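Local coordinates for protein PfEMP1 variant 1 of strain MC (Plasmodium falciparum, PDB 5LGD) that probably binds receptors on host cell surfaces as an adhesin of infected red cells, this chain being one DBL-family domain of it, at residues W14-R26 with T144-A156. Residues are numbered along the deposited sequence; the frame is centred on the assembly and turned at random.
Sequences WVHDMLIDSIKWR and TIDKLLQHEQKEA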
ATOM      1  N   TRP B  14      -1.841  28.282 -18.446  1.00 35.91           N
ATOM      2  CA  TRP B  14      -3.011  28.917 -19.051  1.00 36.38           C
ATOM      3  C   TRP B  14      -3.862  29.570 -17.963  1.00 37.93           C
ATOM      4  O   TRP B  14      -4.240  30.740 -18.104  1.00 37.57           O
ATOM      5  CB  TRP B  14      -3.824  27.915 -19.887  1.00 35.97           C
ATOM      6  CG  TRP B  14      -4.994  28.538 -20.579  1.00 38.65           C
ATOM      7  CD1 TRP B  14      -5.055  28.938 -21.883  1.00 43.26           C
ATOM      8  CD2 TRP B  14      -6.283  28.826 -20.009  1.00 38.81           C
ATOM      9  NE1 TRP B  14      -6.292  29.479 -22.154  1.00 43.34           N
ATOM     10  CE2 TRP B  14      -7.058  29.440 -21.015  1.00 43.40           C
ATOM     11  CE3 TRP B  14      -6.857  28.635 -18.739  1.00 39.17           C
ATOM     12  CZ2 TRP B  14      -8.362  29.885 -20.784  1.00 42.78           C
ATOM     13  CZ3 TRP B  14      -8.153  29.079 -18.518  1.00 40.60           C
ATOM     14  CH2 TRP B  14      -8.893  29.681 -19.538  1.00 42.07           C
ATOM     15  N   VAL B  15      -4.162  28.813 -16.900  1.00 33.54           N
ATOM     16  CA  VAL B  15      -4.914  29.245 -15.711  1.00 32.78           C
ATOM     17  C   VAL B  15      -4.229  30.489 -15.100  1.00 37.95           C
ATOM     18  O   VAL B  15      -4.880  31.516 -14.887  1.00 39.50           O
ATOM     19  CB  VAL B  15      -5.080  28.073 -14.697  1.00 34.99           C
ATOM     20  CG1 VAL B  15      -5.495  28.580 -13.315  1.00 34.23           C
ATOM     21  CG2 VAL B  15      -6.091  27.049 -15.212  1.00 35.08           C
ATOM     22  N   HIS B  16      -2.917  30.404 -14.850  1.00 33.47           N
ATOM     23  CA  HIS B  16      -2.138  31.505 -14.315  1.00 31.07           C
ATOM     24  C   HIS B  16      -2.210  32.764 -15.214  1.00 33.63           C
ATOM     25  O   HIS B  16      -2.532  33.859 -14.733  1.00 29.99           O
ATOM     26  CB  HIS B  16      -0.669  31.050 -14.132  1.00 31.76           C
ATOM     27  CG  HIS B  16       0.250  32.177 -13.807  1.00 34.50           C
ATOM     28  ND1 HIS B  16       0.954  32.837 -14.797  1.00 37.02           N
ATOM     29  CD2 HIS B  16       0.535  32.742 -12.616  1.00 34.91           C
ATOM     30  CE1 HIS B  16       1.645  33.769 -14.176  1.00 35.72           C
ATOM     31  NE2 HIS B  16       1.437  33.737 -12.865  1.00 35.09           N
ATOM     32  N   ASP B  17      -1.875  32.607 -16.505  1.00 32.15           N
ATOM     33  CA  ASP B  17      -1.888  33.711 -17.473  1.00 34.28           C
ATOM     34  C   ASP B  17      -3.298  34.307 -17.680  1.00 40.05           C
ATOM     35  O   ASP B  17      -3.403  35.511 -17.883  1.00 39.23           O
ATOM     36  CB  ASP B  17      -1.296  33.254 -18.825  1.00 37.04           C
ATOM     37  CG  ASP B  17       0.155  32.797 -18.778  1.00 36.71           C
ATOM     38  OD1 ASP B  17       0.780  32.873 -17.686  1.00 36.56           O
ATOM     39  OD2 ASP B  17       0.654  32.339 -19.808  1.00 42.97           O
ATOM     40  N   MET B  18      -4.377  33.496 -17.599  1.00 38.52           N
ATOM     41  CA  MET B  18      -5.693  34.100 -17.767  1.00 40.95           C
ATOM     42  C   MET B  18      -6.045  34.959 -16.521  1.00 41.12           C
ATOM     43  O   MET B  18      -6.533  36.088 -16.684  1.00 40.56           O
ATOM     44  CB  MET B  18      -6.775  33.089 -18.212  1.00 45.49           C
ATOM     45  CG  MET B  18      -7.605  32.495 -17.113  1.00 50.07           C
ATOM     46  SD  MET B  18      -8.990  33.580 -16.717  1.00 56.31           S
ATOM     47  CE  MET B  18      -9.764  32.607 -15.542  1.00 52.91           C
ATOM     48  N   LEU B  19      -5.673  34.492 -15.316  1.00 35.29           N
ATOM     49  CA  LEU B  19      -5.916  35.213 -14.056  1.00 33.93           C
ATOM     50  C   LEU B  19      -5.171  36.523 -14.021  1.00 37.40           C
ATOM     51  O   LEU B  19      -5.720  37.541 -13.569  1.00 35.12           O
ATOM     52  CB  LEU B  19      -5.539  34.338 -12.851  1.00 33.39           C
ATOM     53  CG  LEU B  19      -6.460  33.104 -12.625  1.00 37.75           C
ATOM     54  CD1 LEU B  19      -5.961  32.251 -11.473  1.00 37.87           C
ATOM     55  CD2 LEU B  19      -7.871  33.522 -12.346  1.00 40.89           C
ATOM     56  N   ILE B  20      -3.953  36.503 -14.590  1.00 34.47           N
ATOM     57  CA  ILE B  20      -3.049  37.632 -14.707  1.00 35.64           C
ATOM     58  C   ILE B  20      -3.599  38.622 -15.726  1.00 39.03           C
ATOM     59  O   ILE B  20      -3.619  39.815 -15.461  1.00 40.74           O
ATOM     60  CB  ILE B  20      -1.569  37.162 -14.951  1.00 39.10           C
ATOM     61  CG1 ILE B  20      -0.941  36.510 -13.669  1.00 38.12           C
ATOM     62  CG2 ILE B  20      -0.655  38.288 -15.427  1.00 43.88           C
ATOM     63  CD1 ILE B  20      -1.208  37.138 -12.374  1.00 46.83           C
ATOM     64  N   ASP B  21      -4.076  38.138 -16.852  1.00 36.39           N
ATOM     65  CA  ASP B  21      -4.690  38.962 -17.893  1.00 35.85           C
ATOM     66  C   ASP B  21      -5.947  39.642 -17.356  1.00 38.09           C
ATOM     67  O   ASP B  21      -6.131  40.840 -17.551  1.00 38.08           O
ATOM     68  CB  ASP B  21      -4.984  38.126 -19.133  1.00 38.41           C
ATOM     69  CG  ASP B  21      -3.791  37.674 -19.953  1.00 52.39           C
ATOM     70  OD1 ASP B  21      -2.708  38.262 -19.798  1.00 55.04           O
ATOM     71  OD2 ASP B  21      -3.961  36.768 -20.792  1.00 67.29           O
ATOM     72  N   SER B  22      -6.756  38.915 -16.582  1.00 36.81           N
ATOM     73  CA  SER B  22      -7.958  39.474 -15.954  1.00 38.93           C
ATOM     74  C   SER B  22      -7.578  40.693 -15.062  1.00 41.00           C
ATOM     75  O   SER B  22      -8.200  41.751 -15.170  1.00 42.16           O
ATOM     76  CB  SER B  22      -8.707  38.389 -15.183  1.00 45.31           C
ATOM     77  OG  SER B  22      -9.976  38.845 -14.747  1.00 61.19           O
ATOM     78  N   ILE B  23      -6.487  40.581 -14.302  1.00 35.29           N
ATOM     79  CA  ILE B  23      -5.961  41.670 -13.461  1.00 34.42           C
ATOM     80  C   ILE B  23      -5.402  42.808 -14.318  1.00 38.43           C
ATOM     81  O   ILE B  23      -5.580  43.978 -13.973  1.00 35.80           O
ATOM     82  CB  ILE B  23      -4.860  41.153 -12.484  1.00 35.66           C
ATOM     83  CG1 ILE B  23      -5.404  40.126 -11.463  1.00 35.70           C
ATOM     84  CG2 ILE B  23      -4.112  42.306 -11.801  1.00 34.71           C
ATOM     85  CD1 ILE B  23      -4.285  39.192 -10.909  1.00 40.00           C
ATOM     86  N   LYS B  24      -4.660  42.457 -15.387  1.00 37.63           N
ATOM     87  CA  LYS B  24      -4.026  43.440 -16.284  1.00 39.17           C
ATOM     88  C   LYS B  24      -5.051  44.298 -17.027  1.00 42.87           C
ATOM     89  O   LYS B  24      -4.692  45.387 -17.459  1.00 42.29           O
ATOM     90  CB  LYS B  24      -3.058  42.762 -17.265  1.00 41.16           C
ATOM     91  CG  LYS B  24      -1.700  42.439 -16.673  1.00 44.06           C
ATOM     92  CD  LYS B  24      -1.011  41.388 -17.532  1.00 50.24           C
ATOM     93  CE  LYS B  24       0.473  41.620 -17.662  1.00 62.22           C
ATOM     94  NZ  LYS B  24       1.224  41.168 -16.459  1.00 67.27           N
ATOM     95  N   TRP B  25      -6.325  43.818 -17.159  1.00 40.02           N
ATOM     96  CA  TRP B  25      -7.398  44.602 -17.778  1.00 41.07           C
ATOM     97  C   TRP B  25      -7.710  45.809 -16.911  1.00 43.17           C
ATOM     98  O   TRP B  25      -7.900  46.896 -17.434  1.00 43.34           O
ATOM     99  CB  TRP B  25      -8.652  43.761 -18.025  1.00 40.82           C
ATOM    100  CG  TRP B  25      -8.596  43.030 -19.328  1.00 43.28           C
ATOM    101  CD1 TRP B  25      -8.460  41.682 -19.507  1.00 45.92           C
ATOM    102  CD2 TRP B  25      -8.661  43.607 -20.644  1.00 44.90           C
ATOM    103  NE1 TRP B  25      -8.450  41.382 -20.853  1.00 46.94           N
ATOM    104  CE2 TRP B  25      -8.549  42.550 -21.573  1.00 50.18           C
ATOM    105  CE3 TRP B  25      -8.778  44.922 -21.127  1.00 47.91           C
ATOM    106  CZ2 TRP B  25      -8.605  42.763 -22.963  1.00 51.99           C
ATOM    107  CZ3 TRP B  25      -8.824  45.133 -22.498  1.00 51.44           C
ATOM    108  CH2 TRP B  25      -8.701  44.066 -23.401  1.00 52.89           C
ATOM    109  N   ARG B  26      -7.658  45.630 -15.588  1.00 38.36           N
ATOM    110  CA  ARG B  26      -7.868  46.701 -14.624  1.00 38.59           C
ATOM    111  C   ARG B  26      -6.631  47.555 -14.467  1.00 42.18           C
ATOM    112  O   ARG B  26      -6.761  48.772 -14.443  1.00 43.27           O
ATOM    113  CB  ARG B  26      -8.368  46.162 -13.283  1.00 37.07           C
ATOM    114  CG  ARG B  26      -9.842  45.718 -13.328  1.00 42.78           C
ATOM    115  CD  ARG B  26     -10.016  44.305 -13.875  1.00 49.60           C
ATOM    116  NE  ARG B  26     -11.382  43.829 -13.701  1.00 43.04           N
ATOM    117  CZ  ARG B  26     -11.880  42.749 -14.278  1.00 53.25           C
ATOM    118  NH1 ARG B  26     -11.139  42.039 -15.126  1.00 31.14           N
ATOM    119  NH2 ARG B  26     -13.136  42.390 -14.049  1.00 51.53           N
ATOM    120  N   THR B 144     -14.398  27.187 -10.839  1.00 46.39           N
ATOM    121  CA  THR B 144     -13.935  28.534 -10.446  1.00 45.18           C
ATOM    122  C   THR B 144     -13.645  29.386 -11.693  1.00 46.76           C
ATOM    123  O   THR B 144     -14.093  30.536 -11.763  1.00 46.49           O
ATOM    124  CB  THR B 144     -12.684  28.385  -9.561  1.00 47.49           C
ATOM    125  OG1 THR B 144     -13.073  27.902  -8.270  1.00 39.89           O
ATOM    126  CG2 THR B 144     -11.882  29.686  -9.408  1.00 48.96           C
ATOM    127  N   ILE B 145     -12.891  28.803 -12.666  1.00 40.77           N
ATOM    128  CA  ILE B 145     -12.536  29.431 -13.941  1.00 39.33           C
ATOM    129  C   ILE B 145     -13.807  29.799 -14.678  1.00 44.29           C
ATOM    130  O   ILE B 145     -13.935  30.934 -15.127  1.00 44.15           O
ATOM    131  CB  ILE B 145     -11.556  28.553 -14.778  1.00 40.44           C
ATOM    132  CG1 ILE B 145     -10.243  28.231 -13.993  1.00 38.83           C
ATOM    133  CG2 ILE B 145     -11.262  29.130 -16.164  1.00 40.85           C
ATOM    134  CD1 ILE B 145      -9.345  29.477 -13.499  1.00 42.42           C
ATOM    135  N   ASP B 146     -14.769  28.861 -14.751  1.00 42.32           N
ATOM    136  CA  ASP B 146     -16.072  29.056 -15.380  1.00 43.70           C
ATOM    137  C   ASP B 146     -16.870  30.192 -14.671  1.00 49.91           C
ATOM    138  O   ASP B 146     -17.370  31.097 -15.341  1.00 50.68           O
ATOM    139  CB  ASP B 146     -16.841  27.739 -15.366  1.00 46.20           C
ATOM    140  CG  ASP B 146     -16.158  26.633 -16.156  1.00 52.82           C
ATOM    141  OD1 ASP B 146     -16.207  26.678 -17.408  1.00 54.44           O
ATOM    142  OD2 ASP B 146     -15.671  25.668 -15.524  1.00 52.96           O
ATOM    143  N   LYS B 147     -16.918  30.175 -13.322  1.00 47.70           N
ATOM    144  CA  LYS B 147     -17.579  31.202 -12.505  1.00 49.78           C
ATOM    145  C   LYS B 147     -16.963  32.569 -12.820  1.00 53.59           C
ATOM    146  O   LYS B 147     -17.700  33.532 -13.063  1.00 54.47           O
ATOM    147  CB  LYS B 147     -17.402  30.897 -11.004  1.00 52.72           C
ATOM    148  CG  LYS B 147     -18.425  29.917 -10.434  1.00 69.92           C
ATOM    149  CD  LYS B 147     -19.379  30.601  -9.440  1.00 84.78           C
ATOM    150  CE  LYS B 147     -18.760  30.997  -8.111  1.00 92.01           C
ATOM    151  NZ  LYS B 147     -19.614  31.969  -7.374  1.00 97.75           N
ATOM    152  N   LEU B 148     -15.601  32.631 -12.864  1.00 48.44           N
ATOM    153  CA  LEU B 148     -14.858  33.845 -13.200  1.00 46.83           C
ATOM    154  C   LEU B 148     -15.114  34.324 -14.607  1.00 49.42           C
ATOM    155  O   LEU B 148     -15.416  35.509 -14.780  1.00 48.75           O
ATOM    156  CB  LEU B 148     -13.348  33.737 -12.931  1.00 44.96           C
ATOM    157  CG  LEU B 148     -12.591  35.040 -13.172  1.00 47.69           C
ATOM    158  CD1 LEU B 148     -12.948  36.084 -12.131  1.00 49.08           C
ATOM    159  CD2 LEU B 148     -11.138  34.816 -13.212  1.00 45.59           C
ATOM    160  N   LEU B 149     -15.048  33.417 -15.610  1.00 48.68           N
ATOM    161  CA  LEU B 149     -15.354  33.798 -16.996  1.00 50.32           C
ATOM    162  C   LEU B 149     -16.811  34.285 -17.159  1.00 55.83           C
ATOM    163  O   LEU B 149     -17.053  35.181 -17.959  1.00 56.52           O
ATOM    164  CB  LEU B 149     -14.985  32.715 -18.015  1.00 50.11           C
ATOM    165  CG  LEU B 149     -13.475  32.481 -18.228  1.00 51.86           C
ATOM    166  CD1 LEU B 149     -13.233  31.261 -19.116  1.00 50.80           C
ATOM    167  CD2 LEU B 149     -12.761  33.745 -18.792  1.00 53.09           C
ATOM    168  N   GLN B 150     -17.745  33.774 -16.332  1.00 53.37           N
ATOM    169  CA  GLN B 150     -19.149  34.212 -16.320  1.00 55.84           C
ATOM    170  C   GLN B 150     -19.206  35.647 -15.764  1.00 60.63           C
ATOM    171  O   GLN B 150     -19.843  36.523 -16.362  1.00 60.22           O
ATOM    172  CB  GLN B 150     -20.009  33.262 -15.466  1.00 57.98           C
ATOM    173  CG  GLN B 150     -20.721  32.175 -16.279  1.00 67.39           C
ATOM    174  CD  GLN B 150     -20.625  30.768 -15.734  1.00 81.87           C
ATOM    175  OE1 GLN B 150     -20.759  30.507 -14.528  1.00 72.44           O
ATOM    176  NE2 GLN B 150     -20.486  29.814 -16.646  1.00 77.80           N
ATOM    177  N   HIS B 151     -18.480  35.888 -14.643  1.00 56.06           N
ATOM    178  CA  HIS B 151     -18.375  37.201 -13.999  1.00 56.58           C
ATOM    179  C   HIS B 151     -17.796  38.232 -14.976  1.00 59.51           C
ATOM    180  O   HIS B 151     -18.276  39.371 -15.033  1.00 62.03           O
ATOM    181  CB  HIS B 151     -17.515  37.119 -12.724  1.00 56.09           C
ATOM    182  CG  HIS B 151     -17.175  38.457 -12.146  1.00 59.54           C
ATOM    183  ND1 HIS B 151     -18.024  39.093 -11.262  1.00 63.05           N
ATOM    184  CD2 HIS B 151     -16.109  39.256 -12.385  1.00 60.29           C
ATOM    185  CE1 HIS B 151     -17.439  40.242 -10.972  1.00 62.25           C
ATOM    186  NE2 HIS B 151     -16.283  40.385 -11.624  1.00 60.85           N
ATOM    187  N   GLU B 152     -16.784  37.816 -15.751  1.00 52.93           N
ATOM    188  CA  GLU B 152     -16.097  38.638 -16.742  1.00 52.04           C
ATOM    189  C   GLU B 152     -17.037  39.062 -17.856  1.00 57.13           C
ATOM    190  O   GLU B 152     -16.965  40.197 -18.317  1.00 57.76           O
ATOM    191  CB  GLU B 152     -14.845  37.917 -17.283  1.00 51.13           C
ATOM    192  CG  GLU B 152     -13.721  37.770 -16.262  1.00 49.58           C
ATOM    193  CD  GLU B 152     -13.131  39.060 -15.718  1.00 66.88           C
ATOM    194  OE1 GLU B 152     -12.091  39.501 -16.259  1.00 45.66           O
ATOM    195  OE2 GLU B 152     -13.640  39.572 -14.691  1.00 59.72           O
ATOM    196  N   GLN B 153     -17.928  38.156 -18.270  1.00 54.99           N
ATOM    197  CA  GLN B 153     -18.938  38.399 -19.295  1.00 56.56           C
ATOM    198  C   GLN B 153     -19.935  39.476 -18.828  1.00 62.13           C
ATOM    199  O   GLN B 153     -20.380  40.278 -19.642  1.00 63.23           O
ATOM    200  CB  GLN B 153     -19.664  37.096 -19.627  1.00 58.63           C
ATOM    201  CG  GLN B 153     -20.439  37.132 -20.946  1.00 72.24           C
ATOM    202  CD  GLN B 153     -19.519  37.030 -22.145  1.00 96.69           C
ATOM    203  OE1 GLN B 153     -19.047  35.941 -22.506  1.00 93.00           O
ATOM    204  NE2 GLN B 153     -19.262  38.161 -22.799  1.00 88.34           N
ATOM    205  N   LYS B 154     -20.263  39.489 -17.514  1.00 58.77           N
ATOM    206  CA  LYS B 154     -21.162  40.456 -16.878  1.00 59.97           C
ATOM    207  C   LYS B 154     -20.494  41.804 -16.713  1.00 62.75           C
ATOM    208  O   LYS B 154     -21.174  42.808 -16.867  1.00 65.02           O
ATOM    209  CB  LYS B 154     -21.710  39.932 -15.542  1.00 62.54           C
ATOM    210  CG  LYS B 154     -22.783  38.857 -15.726  1.00 75.75           C
ATOM    211  CD  LYS B 154     -22.772  37.821 -14.607  1.00 85.11           C
ATOM    212  CE  LYS B 154     -23.641  36.625 -14.934  1.00 95.80           C
ATOM    213  NZ  LYS B 154     -23.677  35.635 -13.824  1.00 99.41           N
ATOM    214  N   GLU B 155     -19.171  41.841 -16.422  1.00 55.73           N
ATOM    215  CA  GLU B 155     -18.420  43.091 -16.295  1.00 53.90           C
ATOM    216  C   GLU B 155     -18.208  43.786 -17.638  1.00 60.38           C
ATOM    217  O   GLU B 155     -18.324  45.008 -17.704  1.00 61.85           O
ATOM    218  CB  GLU B 155     -17.101  42.912 -15.539  1.00 51.49           C
ATOM    219  CG  GLU B 155     -17.302  42.732 -14.042  1.00 60.71           C
ATOM    220  CD  GLU B 155     -18.049  43.849 -13.331  1.00 81.46           C
ATOM    221  OE1 GLU B 155     -17.587  45.011 -13.403  1.00 61.12           O
ATOM    222  OE2 GLU B 155     -19.113  43.567 -12.730  1.00 80.33           O
ATOM    223  N   ALA B 156     -17.927  43.011 -18.702  1.00 56.34           N
ATOM    224  CA  ALA B 156     -17.758  43.541 -20.049  1.00 57.70           C
ATOM    225  C   ALA B 156     -19.144  44.032 -20.598  1.00 66.08           C
ATOM    226  O   ALA B 156     -19.194  44.982 -21.389  1.00 67.09           O
ATOM    227  CB  ALA B 156     -17.184  42.461 -20.944  1.00 57.83           C
TER
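The helical core of this DBL-family domain brings helix 7-29 and helix 144-162 side by side, with I145, L148 and E152 of the second facing W14, V15, M18, L19, S22 and R26 of the first. The segment axes run roughly parallel, 25° apart, and stay 12.1 Å from each other at closest approach, so large side chains bridge the interval. M18 reaches into it: bent at chi2, its chain carries CE between I145 and L148, 3.8 Å from I145 CD1 and a tight 3.5 Å from L148 CD2. The same L148 CD2 also meets L19 CD2 at 3.6 Å. Beyond M18 CE, which both its branches touch, I145 sets CD1 against V15 CG1 and CG2 at the edge of the W14 ring, at CZ3 (3.9 Å); the indole NE1 is hydrogen-bonded to E62 OE1. Helix 45-70 packs against both segments, W63 touching W14 and I145 while F52 lies on E152, which makes the apolar layer part of a helical bundle. Further along, the layer gives way to a polar cluster in which S22 and E152 are buried and R26 is partly exposed. R26 grips E152 end-on in nearly coplanar fashion: NH1 donates to the syn lone pair of OE1 (2.9 Å, 172°) and NH2 to OE2, also at 2.9 Å, together making a salt bridge. From above the carboxylate plane S22 OG, aimed by a chi1 of -171°, donates to OE1 at 2.7 Å, giving that oxygen two donors. A further bond from R26 NH1 to the backbone O of S22 restrains the guanidinium.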